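Local coordinates for VC0179-like protein (Escherichia coli, PDB 4XJ6) that joins nucleoside triphosphates into cyclic dinucleotides, probably including cyclic GMP-AMP, as a magnesium-binding bacterial homologue of cyclic GMP-AMP synthase, at residues E332-V337 / S353-H358; P347-E352 / R360-T365; W263-C268 / H274-C279; L155-L160 / A244-V249. All blocks are in the same frame, centred on the assembly; numbering follows the deposited sequence.

Contact 1: residues E332-V337 / S353-H358; sequences EFNRGV and SNHNVH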
# COMPACT_ATOMS: atom_id res chain seq x y z
N GLU A 332 12.49 -17.93 7.41
CA GLU A 332 12.74 -16.90 6.42
C GLU A 332 12.99 -15.56 7.08
O GLU A 332 13.92 -14.84 6.72
CB GLU A 332 11.56 -16.79 5.45
CG GLU A 332 11.54 -17.87 4.40
CD GLU A 332 12.83 -17.91 3.60
OE1 GLU A 332 13.31 -16.83 3.19
OE2 GLU A 332 13.36 -19.02 3.39
N PHE A 333 12.15 -15.23 8.05
CA PHE A 333 12.27 -13.97 8.78
C PHE A 333 13.43 -14.02 9.78
O PHE A 333 13.93 -12.98 10.19
CB PHE A 333 10.96 -13.64 9.49
CG PHE A 333 9.90 -13.08 8.57
CD1 PHE A 333 9.23 -13.91 7.69
CD2 PHE A 333 9.59 -11.73 8.58
CE1 PHE A 333 8.26 -13.40 6.84
CE2 PHE A 333 8.62 -11.22 7.74
CZ PHE A 333 7.96 -12.06 6.86
N ASN A 334 13.84 -15.22 10.16
CA ASN A 334 15.02 -15.40 10.99
C ASN A 334 16.29 -15.20 10.18
O ASN A 334 17.30 -14.72 10.68
CB ASN A 334 15.03 -16.78 11.65
CG ASN A 334 14.22 -16.81 12.93
OD1 ASN A 334 14.13 -15.82 13.65
ND2 ASN A 334 13.63 -17.97 13.22
N ARG A 335 16.23 -15.57 8.90
CA ARG A 335 17.33 -15.35 7.97
C ARG A 335 17.42 -13.88 7.59
O ARG A 335 18.47 -13.40 7.17
CB ARG A 335 17.16 -16.19 6.71
CG ARG A 335 17.45 -17.67 6.89
CD ARG A 335 17.26 -18.41 5.57
NE ARG A 335 17.69 -19.80 5.65
CZ ARG A 335 17.71 -20.63 4.61
NH1 ARG A 335 17.32 -20.22 3.42
NH2 ARG A 335 18.11 -21.89 4.77
N GLY A 336 16.30 -13.17 7.72
CA GLY A 336 16.21 -11.80 7.26
C GLY A 336 15.58 -11.79 5.88
O GLY A 336 15.90 -12.63 5.04
N VAL A 337 14.68 -10.84 5.65
CA VAL A 337 14.01 -10.73 4.36
C VAL A 337 14.49 -9.48 3.62
O VAL A 337 14.13 -8.36 3.98
CB VAL A 337 12.47 -10.68 4.52
CG1 VAL A 337 11.80 -10.68 3.15
CG2 VAL A 337 11.98 -11.85 5.36
N SER A 353 19.83 -12.00 14.46
CA SER A 353 20.78 -11.37 15.37
C SER A 353 20.53 -9.87 15.52
O SER A 353 21.06 -9.23 16.43
CB SER A 353 22.21 -11.62 14.88
OG SER A 353 22.41 -11.01 13.62
N ASN A 354 19.73 -9.32 14.61
CA ASN A 354 19.39 -7.90 14.63
C ASN A 354 17.93 -7.67 15.01
O ASN A 354 17.46 -6.53 15.02
CB ASN A 354 19.69 -7.27 13.27
CG ASN A 354 21.17 -7.26 12.94
OD1 ASN A 354 22.01 -7.05 13.82
ND2 ASN A 354 21.51 -7.50 11.68
N HIS A 355 17.22 -8.75 15.31
CA HIS A 355 15.82 -8.66 15.72
C HIS A 355 15.67 -7.95 17.05
O HIS A 355 16.36 -8.30 18.01
CB HIS A 355 15.19 -10.06 15.82
CG HIS A 355 14.92 -10.72 14.51
ND1 HIS A 355 14.40 -11.99 14.40
CD2 HIS A 355 15.10 -10.28 13.24
CE1 HIS A 355 14.28 -12.31 13.13
NE2 HIS A 355 14.69 -11.29 12.40
N ASN A 356 14.79 -6.96 17.12
CA ASN A 356 14.39 -6.43 18.41
C ASN A 356 13.17 -7.19 18.91
O ASN A 356 12.71 -8.13 18.25
CB ASN A 356 14.12 -4.91 18.35
CG ASN A 356 13.05 -4.54 17.33
OD1 ASN A 356 12.14 -5.31 17.04
ND2 ASN A 356 13.16 -3.33 16.79
N VAL A 357 12.64 -6.80 20.06
CA VAL A 357 11.56 -7.56 20.68
C VAL A 357 10.29 -7.55 19.83
O VAL A 357 9.49 -8.49 19.87
CB VAL A 357 11.25 -7.03 22.11
CG1 VAL A 357 10.67 -5.63 22.05
CG2 VAL A 357 10.33 -7.98 22.85
N HIS A 358 10.11 -6.49 19.04
CA HIS A 358 8.94 -6.37 18.18
C HIS A 358 9.03 -7.36 17.02
O HIS A 358 8.02 -7.91 16.57
CB HIS A 358 8.80 -4.94 17.66
CG HIS A 358 8.92 -3.90 18.72
ND1 HIS A 358 10.06 -3.16 18.91
CD2 HIS A 358 8.03 -3.46 19.65
CE1 HIS A 358 9.88 -2.31 19.91
NE2 HIS A 358 8.66 -2.48 20.38

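Contact 2: residues P347-E352 / R360-T365; sequences PLFPAE and RAIVET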
# COMPACT_ATOMS: atom_id res chain seq x y z
N PRO A 347 16.96 -3.96 4.79
CA PRO A 347 16.11 -5.10 4.42
C PRO A 347 14.67 -4.89 4.89
O PRO A 347 14.42 -4.02 5.72
CB PRO A 347 16.78 -6.26 5.15
CG PRO A 347 17.39 -5.63 6.36
CD PRO A 347 17.87 -4.27 5.90
N LEU A 348 13.74 -5.67 4.35
CA LEU A 348 12.35 -5.60 4.78
C LEU A 348 12.22 -6.08 6.21
O LEU A 348 11.36 -5.62 6.97
CB LEU A 348 11.45 -6.43 3.86
CG LEU A 348 11.44 -6.05 2.38
CD1 LEU A 348 10.60 -7.04 1.59
CD2 LEU A 348 10.92 -4.64 2.19
N PHE A 349 13.09 -7.01 6.58
CA PHE A 349 13.08 -7.62 7.90
C PHE A 349 14.49 -8.08 8.25
O PHE A 349 15.10 -8.82 7.48
CB PHE A 349 12.10 -8.79 7.94
CG PHE A 349 11.51 -9.06 9.29
CD1 PHE A 349 10.33 -8.44 9.67
CD2 PHE A 349 12.12 -9.93 10.17
CE1 PHE A 349 9.78 -8.69 10.90
CE2 PHE A 349 11.57 -10.18 11.41
CZ PHE A 349 10.40 -9.56 11.77
N PRO A 350 15.02 -7.62 9.39
CA PRO A 350 16.41 -7.91 9.75
C PRO A 350 16.68 -9.39 10.03
O PRO A 350 15.73 -10.14 10.28
CB PRO A 350 16.62 -7.09 11.03
CG PRO A 350 15.26 -6.97 11.62
CD PRO A 350 14.33 -6.85 10.44
N ALA A 351 17.94 -9.80 9.96
CA ALA A 351 18.34 -11.14 10.37
C ALA A 351 18.12 -11.29 11.87
O ALA A 351 18.04 -10.29 12.58
CB ALA A 351 19.80 -11.41 10.01
N GLU A 352 18.03 -12.53 12.34
CA GLU A 352 17.67 -12.82 13.72
C GLU A 352 18.54 -12.10 14.75
O GLU A 352 18.05 -11.63 15.77
CB GLU A 352 17.72 -14.33 13.97
CG GLU A 352 17.17 -14.76 15.32
CD GLU A 352 17.03 -16.26 15.44
OE1 GLU A 352 17.31 -16.97 14.45
OE2 GLU A 352 16.64 -16.74 16.52
N ARG A 360 10.64 -10.25 17.21
CA ARG A 360 10.46 -11.57 17.81
C ARG A 360 8.99 -11.90 18.01
O ARG A 360 8.57 -13.04 17.81
CB ARG A 360 11.20 -11.67 19.15
CG ARG A 360 12.72 -11.58 19.03
CD ARG A 360 13.23 -12.46 17.89
NE ARG A 360 12.82 -13.85 18.04
CZ ARG A 360 13.01 -14.79 17.11
NH1 ARG A 360 13.60 -14.47 15.96
NH2 ARG A 360 12.61 -16.03 17.32
N ALA A 361 8.20 -10.90 18.39
CA ALA A 361 6.77 -11.08 18.58
C ALA A 361 6.12 -11.54 17.28
O ALA A 361 5.22 -12.38 17.29
CB ALA A 361 6.13 -9.78 19.06
N ILE A 362 6.59 -10.99 16.17
CA ILE A 362 6.10 -11.37 14.85
C ILE A 362 6.48 -12.81 14.51
O ILE A 362 5.63 -13.60 14.07
CB ILE A 362 6.65 -10.43 13.76
CG1 ILE A 362 6.10 -9.01 13.94
CG2 ILE A 362 6.31 -10.96 12.38
CD1 ILE A 362 6.64 -8.02 12.94
N VAL A 363 7.74 -13.15 14.72
CA VAL A 363 8.26 -14.48 14.39
C VAL A 363 7.61 -15.57 15.25
O VAL A 363 7.29 -16.65 14.76
CB VAL A 363 9.79 -14.54 14.57
CG1 VAL A 363 10.32 -15.92 14.19
CG2 VAL A 363 10.46 -13.47 13.73
N GLU A 364 7.41 -15.27 16.53
CA GLU A 364 6.80 -16.24 17.44
C GLU A 364 5.32 -16.42 17.11
O GLU A 364 4.75 -17.48 17.37
CB GLU A 364 6.99 -15.80 18.89
CG GLU A 364 8.44 -15.82 19.35
CD GLU A 364 8.57 -15.87 20.86
OE1 GLU A 364 7.57 -16.21 21.53
OE2 GLU A 364 9.67 -15.57 21.38
N THR A 365 4.71 -15.39 16.55
CA THR A 365 3.33 -15.50 16.07
C THR A 365 3.29 -16.37 14.82
O THR A 365 2.38 -17.17 14.64
CB THR A 365 2.71 -14.12 15.76
OG1 THR A 365 2.69 -13.31 16.94
CG2 THR A 365 1.29 -14.28 15.23

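Contact 3: residues W263-C268 / H274-C279; sequences WFNESC and HLRSVC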
# COMPACT_ATOMS: atom_id res chain seq x y z
N TRP A 263 8.55 -7.23 -10.17
CA TRP A 263 9.13 -8.38 -9.49
C TRP A 263 8.07 -9.40 -9.09
O TRP A 263 8.27 -10.61 -9.24
CB TRP A 263 9.90 -7.94 -8.25
CG TRP A 263 10.07 -9.02 -7.24
CD1 TRP A 263 11.02 -10.00 -7.23
CD2 TRP A 263 9.26 -9.25 -6.08
NE1 TRP A 263 10.86 -10.81 -6.14
CE2 TRP A 263 9.78 -10.37 -5.41
CE3 TRP A 263 8.14 -8.60 -5.54
CZ2 TRP A 263 9.22 -10.86 -4.24
CZ3 TRP A 263 7.59 -9.09 -4.37
CH2 TRP A 263 8.13 -10.21 -3.73
N PHE A 264 6.94 -8.91 -8.58
CA PHE A 264 5.88 -9.80 -8.12
C PHE A 264 5.16 -10.46 -9.29
O PHE A 264 4.85 -11.65 -9.23
CB PHE A 264 4.87 -9.04 -7.25
CG PHE A 264 3.80 -9.92 -6.68
CD1 PHE A 264 4.14 -10.99 -5.86
CD2 PHE A 264 2.46 -9.69 -6.96
CE1 PHE A 264 3.16 -11.81 -5.34
CE2 PHE A 264 1.48 -10.51 -6.43
CZ PHE A 264 1.83 -11.57 -5.62
N ASN A 265 4.90 -9.70 -10.34
CA ASN A 265 4.25 -10.24 -11.53
C ASN A 265 5.11 -11.30 -12.19
O ASN A 265 4.61 -12.33 -12.65
CB ASN A 265 3.92 -9.12 -12.52
CG ASN A 265 2.71 -8.31 -12.10
OD1 ASN A 265 1.75 -8.85 -11.55
ND2 ASN A 265 2.74 -7.01 -12.35
N GLU A 266 6.42 -11.06 -12.23
CA GLU A 266 7.36 -12.03 -12.78
C GLU A 266 7.41 -13.28 -11.91
O GLU A 266 7.56 -14.39 -12.41
CB GLU A 266 8.76 -11.42 -12.90
CG GLU A 266 9.78 -12.34 -13.56
CD GLU A 266 9.49 -12.56 -15.03
OE1 GLU A 266 8.85 -11.68 -15.66
OE2 GLU A 266 9.89 -13.62 -15.57
N SER A 267 7.27 -13.08 -10.60
CA SER A 267 7.26 -14.18 -9.64
C SER A 267 6.04 -15.07 -9.84
O SER A 267 6.14 -16.30 -9.77
CB SER A 267 7.29 -13.65 -8.20
OG SER A 267 8.52 -13.03 -7.91
N CYS A 268 4.90 -14.45 -10.09
CA CYS A 268 3.67 -15.18 -10.38
C CYS A 268 3.82 -16.02 -11.64
O CYS A 268 3.35 -17.15 -11.71
CB CYS A 268 2.49 -14.21 -10.52
SG CYS A 268 2.05 -13.32 -9.01
N HIS A 274 -0.85 -19.76 -8.26
CA HIS A 274 -1.19 -20.05 -6.87
C HIS A 274 -0.44 -19.13 -5.90
O HIS A 274 -0.74 -19.11 -4.71
CB HIS A 274 -0.90 -21.51 -6.53
CG HIS A 274 0.54 -21.90 -6.73
ND1 HIS A 274 1.04 -22.30 -7.95
CD2 HIS A 274 1.57 -21.96 -5.86
CE1 HIS A 274 2.33 -22.58 -7.82
NE2 HIS A 274 2.67 -22.38 -6.56
N LEU A 275 0.54 -18.39 -6.42
CA LEU A 275 1.31 -17.46 -5.61
C LEU A 275 0.43 -16.35 -5.05
O LEU A 275 0.58 -15.95 -3.90
CB LEU A 275 2.46 -16.86 -6.42
CG LEU A 275 3.28 -15.81 -5.68
CD1 LEU A 275 3.94 -16.43 -4.46
CD2 LEU A 275 4.31 -15.18 -6.59
N ARG A 276 -0.47 -15.83 -5.88
CA ARG A 276 -1.39 -14.80 -5.44
C ARG A 276 -2.32 -15.34 -4.36
O ARG A 276 -2.64 -14.65 -3.40
CB ARG A 276 -2.20 -14.25 -6.61
CG ARG A 276 -1.47 -13.20 -7.43
CD ARG A 276 -2.39 -12.54 -8.44
NE ARG A 276 -1.67 -11.57 -9.28
CZ ARG A 276 -1.11 -11.87 -10.45
NH1 ARG A 276 -1.19 -13.11 -10.92
NH2 ARG A 276 -0.48 -10.94 -11.14
N SER A 277 -2.75 -16.59 -4.54
CA SER A 277 -3.64 -17.24 -3.58
C SER A 277 -2.97 -17.37 -2.21
O SER A 277 -3.53 -16.96 -1.20
CB SER A 277 -4.07 -18.61 -4.09
OG SER A 277 -4.79 -18.53 -5.31
N VAL A 278 -1.76 -17.94 -2.19
CA VAL A 278 -1.05 -18.16 -0.93
C VAL A 278 -0.59 -16.84 -0.30
O VAL A 278 -0.41 -16.77 0.92
CB VAL A 278 0.18 -19.08 -1.13
CG1 VAL A 278 -0.26 -20.44 -1.65
CG2 VAL A 278 1.18 -18.45 -2.07
N CYS A 279 -0.41 -15.81 -1.12
CA CYS A 279 -0.06 -14.48 -0.60
C CYS A 279 -1.29 -13.83 0.01
O CYS A 279 -1.21 -13.18 1.05
CB CYS A 279 0.52 -13.60 -1.70
SG CYS A 279 2.26 -13.93 -2.10

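Contact 4: residues L155-L160 / A244-V249; sequences LVDTSL and ALREGV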
# COMPACT_ATOMS: atom_id res chain seq x y z
N LEU A 155 0.50 20.18 -1.37
CA LEU A 155 -0.56 20.10 -2.37
C LEU A 155 -1.36 18.81 -2.22
O LEU A 155 -2.56 18.78 -2.46
CB LEU A 155 0.02 20.20 -3.78
CG LEU A 155 0.66 21.54 -4.14
CD1 LEU A 155 1.03 21.57 -5.61
CD2 LEU A 155 -0.27 22.70 -3.80
N VAL A 156 -0.67 17.75 -1.82
CA VAL A 156 -1.33 16.48 -1.53
C VAL A 156 -2.18 16.64 -0.28
O VAL A 156 -3.34 16.21 -0.24
CB VAL A 156 -0.32 15.34 -1.34
CG1 VAL A 156 -1.01 14.11 -0.78
CG2 VAL A 156 0.37 15.02 -2.66
N ASP A 157 -1.60 17.26 0.74
CA ASP A 157 -2.30 17.53 1.99
C ASP A 157 -3.53 18.38 1.74
O ASP A 157 -4.60 18.13 2.30
CB ASP A 157 -1.38 18.21 3.00
CG ASP A 157 -0.33 17.28 3.56
OD1 ASP A 157 -0.38 16.07 3.26
OD2 ASP A 157 0.54 17.75 4.32
N THR A 158 -3.39 19.39 0.89
CA THR A 158 -4.50 20.25 0.51
C THR A 158 -5.66 19.45 -0.05
O THR A 158 -6.82 19.66 0.32
CB THR A 158 -4.06 21.30 -0.53
OG1 THR A 158 -3.10 22.19 0.06
CG2 THR A 158 -5.25 22.12 -0.99
N SER A 159 -5.35 18.51 -0.95
CA SER A 159 -6.37 17.68 -1.58
C SER A 159 -7.13 16.83 -0.56
O SER A 159 -8.36 16.83 -0.56
CB SER A 159 -5.73 16.78 -2.62
OG SER A 159 -6.70 15.95 -3.24
N LEU A 160 -6.41 16.12 0.28
CA LEU A 160 -7.02 15.19 1.23
C LEU A 160 -7.72 15.92 2.38
O LEU A 160 -8.77 15.47 2.84
CB LEU A 160 -5.97 14.23 1.77
CG LEU A 160 -5.22 13.44 0.70
CD1 LEU A 160 -4.20 12.49 1.34
CD2 LEU A 160 -6.18 12.68 -0.20
N ALA A 244 8.74 11.55 -2.26
CA ALA A 244 8.85 12.64 -1.29
C ALA A 244 8.53 12.14 0.11
O ALA A 244 7.45 11.59 0.36
CB ALA A 244 7.92 13.78 -1.68
N LEU A 245 9.47 12.31 1.03
CA LEU A 245 9.33 11.81 2.39
C LEU A 245 8.76 12.87 3.33
O LEU A 245 9.03 14.06 3.18
CB LEU A 245 10.68 11.31 2.91
CG LEU A 245 11.32 10.21 2.07
CD1 LEU A 245 12.69 9.85 2.61
CD2 LEU A 245 10.43 8.99 2.02
N ARG A 246 7.98 12.43 4.31
CA ARG A 246 7.25 13.34 5.18
C ARG A 246 7.84 13.40 6.59
O ARG A 246 7.63 14.37 7.31
CB ARG A 246 5.78 12.93 5.25
CG ARG A 246 5.03 13.11 3.94
CD ARG A 246 3.65 12.47 4.00
NE ARG A 246 2.85 12.80 2.82
CZ ARG A 246 1.98 13.81 2.77
NH1 ARG A 246 1.80 14.58 3.83
NH2 ARG A 246 1.29 14.04 1.66
N GLU A 247 8.57 12.36 6.97
CA GLU A 247 9.19 12.31 8.29
C GLU A 247 10.68 12.00 8.18
O GLU A 247 11.13 11.39 7.21
CB GLU A 247 8.50 11.27 9.17
CG GLU A 247 7.02 11.55 9.42
CD GLU A 247 6.80 12.83 10.18
OE1 GLU A 247 7.63 13.15 11.06
OE2 GLU A 247 5.79 13.53 9.91
N GLY A 248 11.45 12.42 9.18
CA GLY A 248 12.88 12.18 9.17
C GLY A 248 13.66 13.38 8.66
O GLY A 248 13.17 14.51 8.69
N VAL A 249 14.88 13.13 8.19
CA VAL A 249 15.76 14.21 7.75
C VAL A 249 16.06 14.13 6.25
O VAL A 249 16.65 15.03 5.68
CB VAL A 249 17.09 14.19 8.53
CG1 VAL A 249 16.85 14.60 9.97
CG2 VAL A 249 17.73 12.82 8.45

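Contact 1: residues E332-V337 / S353-H358
His355 reaches the last turn of helix 318-335 with the edge of its imidazole, and two residues of that helix, Phe333 and Asn334, receive it. Its NE2 makes a weak hydrogen bond of 2.9 Å to Phe333 O, bent to 120° at the hydrogen; the neighbouring ring carbon CE1 lies 3.0 Å from the same Phe333 O, which therefore sits against the CE1-NE2 edge near the ring plane. Asn334 OD1 also lies close to that plane, 3.6 Å from His355 CE1. The amide and the imidazole are turned 30° apart, and the two side chains run roughly perpendicular to each other.

One shell further out, Arg360 NH1 hydrogen-bonds both Asn334 OD1 and His355 ND1, so that a single guanidinium nitrogen holds the amide and the ring together. With ND1 used in this way, the proton is probably on NE2, in keeping with the bond to Phe333 O; Pro350 O is a second, weak partner of NE2. The Phe333 ring itself turns off toward helices 297-310 and 357-377, with Val337 CG2 3.9 Å above the centre of one face. Gly336, at positive phi, is the first residue to leave helical backbone angles, while Asn356 opens the next helix, its OD1 accepting from His359 N and, weakly, from His358 N: an N-cap at the head of helix 357-377 in the C-terminal domain of a DncV-like synthase.

Contact 2: residues P347-E352 / R360-T365
Phe349 overlaps the first turns of helix 357-377 by the rim of its ring. Ile362 CD1 comes to that rim in the ring plane, 3.8 Å from Phe349 CE1, and the two side chains run antiparallel as they pass. At the other meta carbon, Val363 CG2 approaches Phe349 CE2 obliquely, at 4.2 Å. The ring is directed at the helix by a first torsion of -152°, which places CG roughly opposite the backbone N, and it meets further rings outside the two segments: Phe333 and His359 both lie edge-to-face with it.

At the more exposed end, Glu352 extends its chain toward Arg360. Its CG lies 3.6 Å from Arg360 NH1, closer than the carboxylate: Glu352 OE2 and Arg360 NH1 form a long salt bridge of 3.8 Å. Carboxylate and guanidinium planes are only 11° apart, yet the oxygen stands well out of the guanidinium plane, so the interaction is one of charge, without a directed N-H bond. Arg360 bends at chi2 and chi3, folding back along its own helix until Val363 CB lies 3.9 Å above one guanidinium face. Its NH1 finds directed bonds elsewhere, to Asn334 and His355. The chemistry thus divides the work: apolar contact with Ile362 and Val363 seats the ring, acceptors that are probably neutral, Asn334 OD1 and His355 ND1, hold the NH1 end of the guanidinium, and Glu352 probably adds little beyond charge.

Contact 3: residues W263-C268 / H274-C279
Trp263 O is gripped twice by Ser267, whose CB in turn touches Leu275 CD2 across the pair of helices. The Ser267 hydroxyl donates to this carbonyl at 2.8 Å and the Ser267 backbone N joins it from the opposite face, which fixes the rotation of OG; Arg270 NH2 is a further hydrogen-bond partner of that hydroxyl. Leu275 CD2 wedges between Phe264, Ser267 and Cys268: it is 3.8 Å from Phe264 CE1 and 3.6 Å from Cys268 N. Cys279 SG lies obliquely beside the Phe264 ring, 4.0 Å from CE1, in a sulfur-aromatic contact.

Arg276 runs extended from CG to NE alongside Cys268. Cys268 SG sits 3.7 Å above the centre of one guanidinium face, while Asn265 OD1 approaches the guanidinium edge, 3.1 Å from Arg276 NH2. The guanidinium is nearly perpendicular to the Phe264 ring, at 79°, and its NE donates to Tyr115 O, tying the pair to a loop. The short segment axes pass 9.9 Å apart, with 117° between their N-to-C directions, in two consecutive helices, 257-271 and 274-289, joined by a short connection; Phe264 and Leu275 also rest on helix 297-310, and Val278 packs against helix 318-335.

Contact 4: residues L155-L160 / A244-V249
Arg246, Asp157 and Val156 carry this contact, in which the turn of a beta hairpin, between strands 242-244 and 252-254 of the nucleotidyltransferase fold, is joined by a salt bridge to helix 149-166. Arg246 contributes most of the buried surface. Its chain runs extended from CG to NE, then turns at chi4 (-95°) to present the edge of the guanidinium to the helix.

Asp157 receives it with one oxygen alone. Arg246 NH1 donates to Asp157 OD1 at 2.7 Å, fairly straight at 152°; OD1 accepts through its syn lone pair and lies close to the guanidinium plane. Arg246 NH2 adds a weak, bent bond of 3.1 Å to the same OD1. The carboxylate is twisted 38° from the guanidinium, so the pair falls short of a flat two-oxygen bidentate bridge. Glu174 offers NH1 a second, long and weak ion pair, which may spread the charge further.

Val156 takes the other flank of that edge and also touches Val192 and Met194 of strand 188-198, while Asp157 leans on Phe172 of strand 170-174. The helix is thereby packed on the sheet at the point where the arginine arrives, and Val156 CG1 touches Arg246 NH2 at 3.4 Å.

How the contacts relate
Contacts 1 and 2 are two halves of one site: their centres are 4 Å apart, their segments alternate along the chain, and the backbone adds a probable hydrogen bond of 2.8 Å from Val337 N to Phe349 O. Contact 3 stands apart, its centre 23 Å from that of contact 1, although its nearest atoms come within about 7 Å of contact 2. Contact 4 lies farther still, with its centre 31 Å from that of contact 3, on the opposite side of the chain's centre. Leu348 of contact 2 touches a bound 3'-deoxy-GTP, while the side chains of Phe264, Arg246 and Phe333 lie about 7, 9 and 11 Å from a bound nucleotide.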